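Local coordinates for protein pyridoxal kinase (Lactobacillus plantarum, PDB 3H74) that probably catalyses the ATP-dependent phosphorylation of pyridoxal to pyridoxal 5'-phosphate, as a kinase of the ribokinase clan, at residues V246-T249 with I250-R254; A66-R70 with A71-F75. All coordinates share one frame; numbering follows the deposited sequence.

Interaction 1 of 2, residues V246-T249 with I250-R254; sequences VAET and IAQNR
T249 and R254 meet where the helix 231-251 runs out: the methyl CG2 of T249 lies over one face of the R254 guanidinium, offset toward its rim, with CG2 3.7 Å from NH1 of R254. A chi1 of -54° places that methyl anti to the backbone N of T249, while OG1 is hydrogen-bonded to A245 O and A262 N. The arginine, extended from CG to NE, is held from its edge as well. Both NE and NH2 of R254 donate side-on to a single atom, OE1 of Q252, at 2.8 Å from NE, and this oxygen lies only 2° out of the guanidinium plane. Two bonds on one acceptor, with NH1 bonded to G260 O, should restrict rotation of the group. The amide of Q252 also approaches E248, NE2 being 3.5 Å from OE2 of E248 with the carboxylate and amide planes 78° apart; OE1 of E248 is hydrogen-bonded to the backbone N of D265. Farther round the helix, V246 CG1 touches I250 CD1 at 4.1 Å. Behind these side chains stands the backbone. I250 N donates to V246 O at 2.9 Å, almost straight, whereas Q252 N turns to T249 O from above the carbonyl plane and keeps only a weak bond to E248 O. One water accepts a hydrogen bond from R254 N and donates one to T249 O, 2.7 Å from that oxygen. With N253 leaving helical geometry at positive phi, this is a helix C-terminal turn, water-bridged and tied to the loop before helix 264-274 and, through D265, to that helix's start.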
loop_
_atom_site.group_PDB
_atom_site.type_symbol
_atom_site.label_atom_id
_atom_site.label_comp_id
_atom_site.label_asym_id
_atom_site.label_seq_id
_atom_site.Cartn_x
_atom_site.Cartn_y
_atom_site.Cartn_z
ATOM N N VAL A 246 10.729 -6.038 10.315
ATOM C CA VAL A 246 10.053 -6.574 11.495
ATOM C C VAL A 246 11.064 -7.157 12.494
ATOM O O VAL A 246 10.964 -6.896 13.692
ATOM C CB VAL A 246 8.956 -7.605 11.137
ATOM C CG1 VAL A 246 8.435 -8.301 12.391
ATOM C CG2 VAL A 246 7.818 -6.916 10.378
ATOM N N ALA A 247 12.057 -7.891 11.987
ATOM C CA ALA A 247 13.105 -8.440 12.854
ATOM C C ALA A 247 13.806 -7.316 13.614
ATOM O O ALA A 247 14.092 -7.432 14.813
ATOM C CB ALA A 247 14.095 -9.247 12.056
ATOM N N GLU A 248 14.085 -6.210 12.933
ATOM C CA GLU A 248 14.741 -5.098 13.607
ATOM C C GLU A 248 13.854 -4.488 14.687
ATOM O O GLU A 248 14.318 -4.099 15.763
ATOM C CB GLU A 248 15.206 -4.013 12.623
ATOM C CG GLU A 248 16.015 -2.937 13.344
ATOM C CD GLU A 248 16.420 -1.763 12.484
ATOM O OE1 GLU A 248 15.993 -1.661 11.317
ATOM O OE2 GLU A 248 17.195 -0.934 13.008
ATOM N N THR A 249 12.562 -4.419 14.387
ATOM C CA THR A 249 11.584 -3.878 15.330
ATOM C C THR A 249 11.591 -4.711 16.613
ATOM O O THR A 249 11.645 -4.167 17.714
ATOM C CB THR A 249 10.174 -3.867 14.708
ATOM O OG1 THR A 249 10.212 -3.177 13.451
ATOM C CG2 THR A 249 9.158 -3.195 15.629
ATOM N N ILE A 250 11.556 -6.032 16.449
ATOM C CA ILE A 250 11.623 -6.947 17.595
ATOM C C ILE A 250 12.930 -6.734 18.375
ATOM O O ILE A 250 12.936 -6.638 19.608
ATOM C CB ILE A 250 11.490 -8.405 17.126
ATOM C CG1 ILE A 250 10.107 -8.625 16.511
ATOM C CG2 ILE A 250 11.723 -9.387 18.285
ATOM C CD1 ILE A 250 9.931 -9.948 15.790
ATOM N N ALA A 251 14.033 -6.601 17.645
ATOM C CA ALA A 251 15.358 -6.467 18.258
ATOM C C ALA A 251 15.503 -5.198 19.086
ATOM O O ALA A 251 16.342 -5.137 19.980
ATOM C CB ALA A 251 16.427 -6.508 17.190
ATOM N N GLN A 252 14.696 -4.181 18.791
ATOM C CA GLN A 252 14.746 -2.923 19.516
ATOM C C GLN A 252 14.133 -3.001 20.911
ATOM O O GLN A 252 14.257 -2.051 21.687
ATOM C CB GLN A 252 14.096 -1.805 18.698
ATOM C CG GLN A 252 14.973 -1.369 17.547
ATOM C CD GLN A 252 14.342 -0.318 16.667
ATOM O OE1 GLN A 252 13.242 0.150 16.933
ATOM N NE2 GLN A 252 15.046 0.050 15.599
ATOM N N ASN A 253 13.485 -4.121 21.233
ATOM C CA ASN A 253 12.931 -4.345 22.579
ATOM C C ASN A 253 12.145 -3.120 23.040
ATOM O O ASN A 253 12.399 -2.544 24.105
ATOM C CB ASN A 253 14.046 -4.696 23.585
ATOM C CG ASN A 253 14.817 -5.951 23.200
ATOM O OD1 ASN A 253 14.292 -6.848 22.537
ATOM N ND2 ASN A 253 16.074 -6.020 23.622
ATOM N N ARG A 254 11.182 -2.721 22.220
ATOM C CA ARG A 254 10.480 -1.459 22.420
ATOM C C ARG A 254 9.520 -1.513 23.590
ATOM O O ARG A 254 8.873 -2.527 23.820
ATOM C CB ARG A 254 9.711 -1.091 21.160
ATOM C CG ARG A 254 10.611 -0.789 19.985
ATOM C CD ARG A 254 9.763 -0.504 18.778
ATOM N NE ARG A 254 10.532 -0.041 17.635
ATOM C CZ ARG A 254 9.972 0.407 16.516
ATOM N NH1 ARG A 254 8.647 0.433 16.412
ATOM N NH2 ARG A 254 10.741 0.811 15.521
HETATM O O HOH W 1 10.351 -4.485 20.089
#

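Interaction 2 of 2, residues A66-R70 with A71-F75; sequences AHWTR and AQLHF
W68 receives two side chains from beyond the end of its helix, L73 and F75, and these form the close-packed part of the contact; F75 is buried, whereas L73, though touching W68, is exposed. CZ of F75 sits over one face of the indole, offset toward the rim, and CE2 of F75 approaches CE3 of W68 to 3.6 Å. The six-membered rings are 5.1 Å apart between centroids with their planes at 56°, an oblique pairing. Nearer the helix, CD1 of L73 reaches the pyrrole part of the indole, 3.6 Å from CD1 of W68. With chi1 of -68°, W68 has CG anti to its carbonyl carbon, which carries the indole to the flank where the departing chain passes. The protein core backs this side: W68 also rests on L7 and L37, and F75 on T5, A35 and Y95. The solvent side is looser. The H67 side chain comes no closer than 4.3 Å, from NE2 to CB of A71, and exposed R70 folds back along the helix, its guanidinium face lying against A66 O and the CA of H67. Q72, also exposed, points away from the helix at its CB. In the backbone, A71 N donates to H67 O at 2.8 Å, Q72 N reaches T69 O from above the carbonyl plane, and L73 N bonds W68 O at 3.1 Å and 172°. Positive phi at Q72, with the last two bonds, makes a Schellman motif. Polar bonds thus engage the carbonyls of H67, W68 and T69, while apolar contacts with W68, together with the L73 N bond, probably steer the departing chain.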
loop_
_atom_site.group_PDB
_atom_site.type_symbol
_atom_site.label_atom_id
_atom_site.label_comp_id
_atom_site.label_asym_id
_atom_site.label_seq_id
_atom_site.Cartn_x
_atom_site.Cartn_y
_atom_site.Cartn_z
ATOM N N ALA A 66 -6.216 20.717 -8.639
ATOM C CA ALA A 66 -6.441 21.857 -9.537
ATOM C C ALA A 66 -5.169 22.692 -9.676
ATOM O O ALA A 66 -4.795 23.116 -10.778
ATOM C CB ALA A 66 -7.575 22.707 -9.021
ATOM N N HIS A 67 -4.486 22.926 -8.555
ATOM C CA HIS A 67 -3.243 23.678 -8.590
ATOM C C HIS A 67 -2.163 22.959 -9.407
ATOM O O HIS A 67 -1.526 23.555 -10.282
ATOM C CB HIS A 67 -2.737 23.990 -7.183
ATOM C CG HIS A 67 -1.444 24.730 -7.181
ATOM N ND1 HIS A 67 -0.473 24.554 -6.213
ATOM C CD2 HIS A 67 -0.949 25.638 -8.055
ATOM C CE1 HIS A 67 0.554 25.336 -6.489
ATOM N NE2 HIS A 67 0.294 26.000 -7.601
ATOM N N TRP A 68 -1.940 21.681 -9.110
ATOM C CA TRP A 68 -0.942 20.924 -9.853
ATOM C C TRP A 68 -1.237 20.924 -11.356
ATOM O O TRP A 68 -0.319 21.022 -12.162
ATOM C CB TRP A 68 -0.857 19.497 -9.340
ATOM C CG TRP A 68 -0.296 19.359 -7.950
ATOM C CD1 TRP A 68 0.305 20.323 -7.190
ATOM C CD2 TRP A 68 -0.257 18.159 -7.183
ATOM N NE1 TRP A 68 0.713 19.794 -5.984
ATOM C CE2 TRP A 68 0.383 18.463 -5.961
ATOM C CE3 TRP A 68 -0.708 16.850 -7.409
ATOM C CZ2 TRP A 68 0.578 17.497 -4.964
ATOM C CZ3 TRP A 68 -0.512 15.893 -6.423
ATOM C CH2 TRP A 68 0.132 16.223 -5.214
ATOM N N THR A 69 -2.515 20.828 -11.718
ATOM C CA THR A 69 -2.927 20.900 -13.122
ATOM C C THR A 69 -2.545 22.251 -13.740
ATOM O O THR A 69 -1.895 22.297 -14.790
ATOM C CB THR A 69 -4.430 20.631 -13.266
ATOM O OG1 THR A 69 -4.718 19.306 -12.798
ATOM C CG2 THR A 69 -4.877 20.752 -14.730
ATOM N N ARG A 70 -2.900 23.343 -13.067
ATOM C CA ARG A 70 -2.586 24.683 -13.589
ATOM C C ARG A 70 -1.076 24.903 -13.688
ATOM O O ARG A 70 -0.597 25.587 -14.590
ATOM C CB ARG A 70 -3.230 25.789 -12.734
ATOM C CG ARG A 70 -4.766 25.789 -12.689
ATOM C CD ARG A 70 -5.356 26.993 -11.948
ATOM N NE ARG A 70 -4.737 27.174 -10.652
ATOM C CZ ARG A 70 -5.199 26.702 -9.496
ATOM N NH1 ARG A 70 -6.344 26.030 -9.418
ATOM N NH2 ARG A 70 -4.507 26.918 -8.391
ATOM N N ALA A 71 -0.330 24.328 -12.745
ATOM C CA ALA A 71 1.125 24.472 -12.701
ATOM C C ALA A 71 1.835 23.527 -13.676
ATOM O O ALA A 71 3.065 23.565 -13.801
ATOM C CB ALA A 71 1.632 24.258 -11.269
ATOM N N GLN A 72 1.058 22.687 -14.356
ATOM C CA GLN A 72 1.576 21.769 -15.384
ATOM C C GLN A 72 2.548 20.734 -14.825
ATOM O O GLN A 72 3.534 20.365 -15.471
ATOM C CB GLN A 72 2.195 22.537 -16.560
ATOM C CG GLN A 72 1.182 23.342 -17.367
ATOM C CD GLN A 72 1.824 24.053 -18.535
ATOM O OE1 GLN A 72 2.397 25.132 -18.380
ATOM N NE2 GLN A 72 1.742 23.447 -19.714
ATOM N N LEU A 73 2.255 20.251 -13.622
ATOM C CA LEU A 73 3.092 19.232 -13.009
ATOM C C LEU A 73 2.812 17.854 -13.593
ATOM O O LEU A 73 1.668 17.507 -13.893
ATOM C CB LEU A 73 2.930 19.224 -11.488
ATOM C CG LEU A 73 3.307 20.516 -10.765
ATOM C CD1 LEU A 73 3.255 20.307 -9.266
ATOM C CD2 LEU A 73 4.683 21.017 -11.168
ATOM N N HIS A 74 3.880 17.088 -13.764
ATOM C CA HIS A 74 3.792 15.732 -14.281
ATOM C C HIS A 74 4.464 14.789 -13.292
ATOM O O HIS A 74 5.483 15.124 -12.674
ATOM C CB HIS A 74 4.415 15.651 -15.682
ATOM C CG HIS A 74 3.780 16.578 -16.673
ATOM N ND1 HIS A 74 2.547 16.331 -17.239
ATOM C CD2 HIS A 74 4.196 17.764 -17.181
ATOM C CE1 HIS A 74 2.234 17.319 -18.058
ATOM N NE2 HIS A 74 3.217 18.202 -18.041
ATOM N N PHE A 75 3.850 13.629 -13.107
ATOM C CA PHE A 75 4.387 12.600 -12.234
ATOM C C PHE A 75 4.725 11.375 -13.050
ATOM O O PHE A 75 4.040 11.065 -14.009
ATOM C CB PHE A 75 3.372 12.262 -11.137
ATOM C CG PHE A 75 3.076 13.416 -10.235
ATOM C CD1 PHE A 75 3.962 13.761 -9.231
ATOM C CD2 PHE A 75 1.935 14.183 -10.414
ATOM C CE1 PHE A 75 3.715 14.839 -8.398
ATOM C CE2 PHE A 75 1.680 15.276 -9.581
ATOM C CZ PHE A 75 2.574 15.597 -8.574
#

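Overall arrangement
From the N terminus the chain first meets interaction 2, at the end of helix 61-70, where residues 71-75 turn away toward strand 77-80 of the central mixed sheet. The chain then passes through the remaining parallel strands, their helices and the three-stranded antiparallel sheet before interaction 1 ends helix 231-251 and starts the loop toward helix 264-274. Each contact closes just one local turn, so they stand in series and neither nest nor cross. The centres of interactions 1 and 2 are about 41 Å apart, on opposite sides of the chain's centre. Interaction 2 joins a helix end to strands 4-13 and 32-42, interaction 1 a helix end to a later loop.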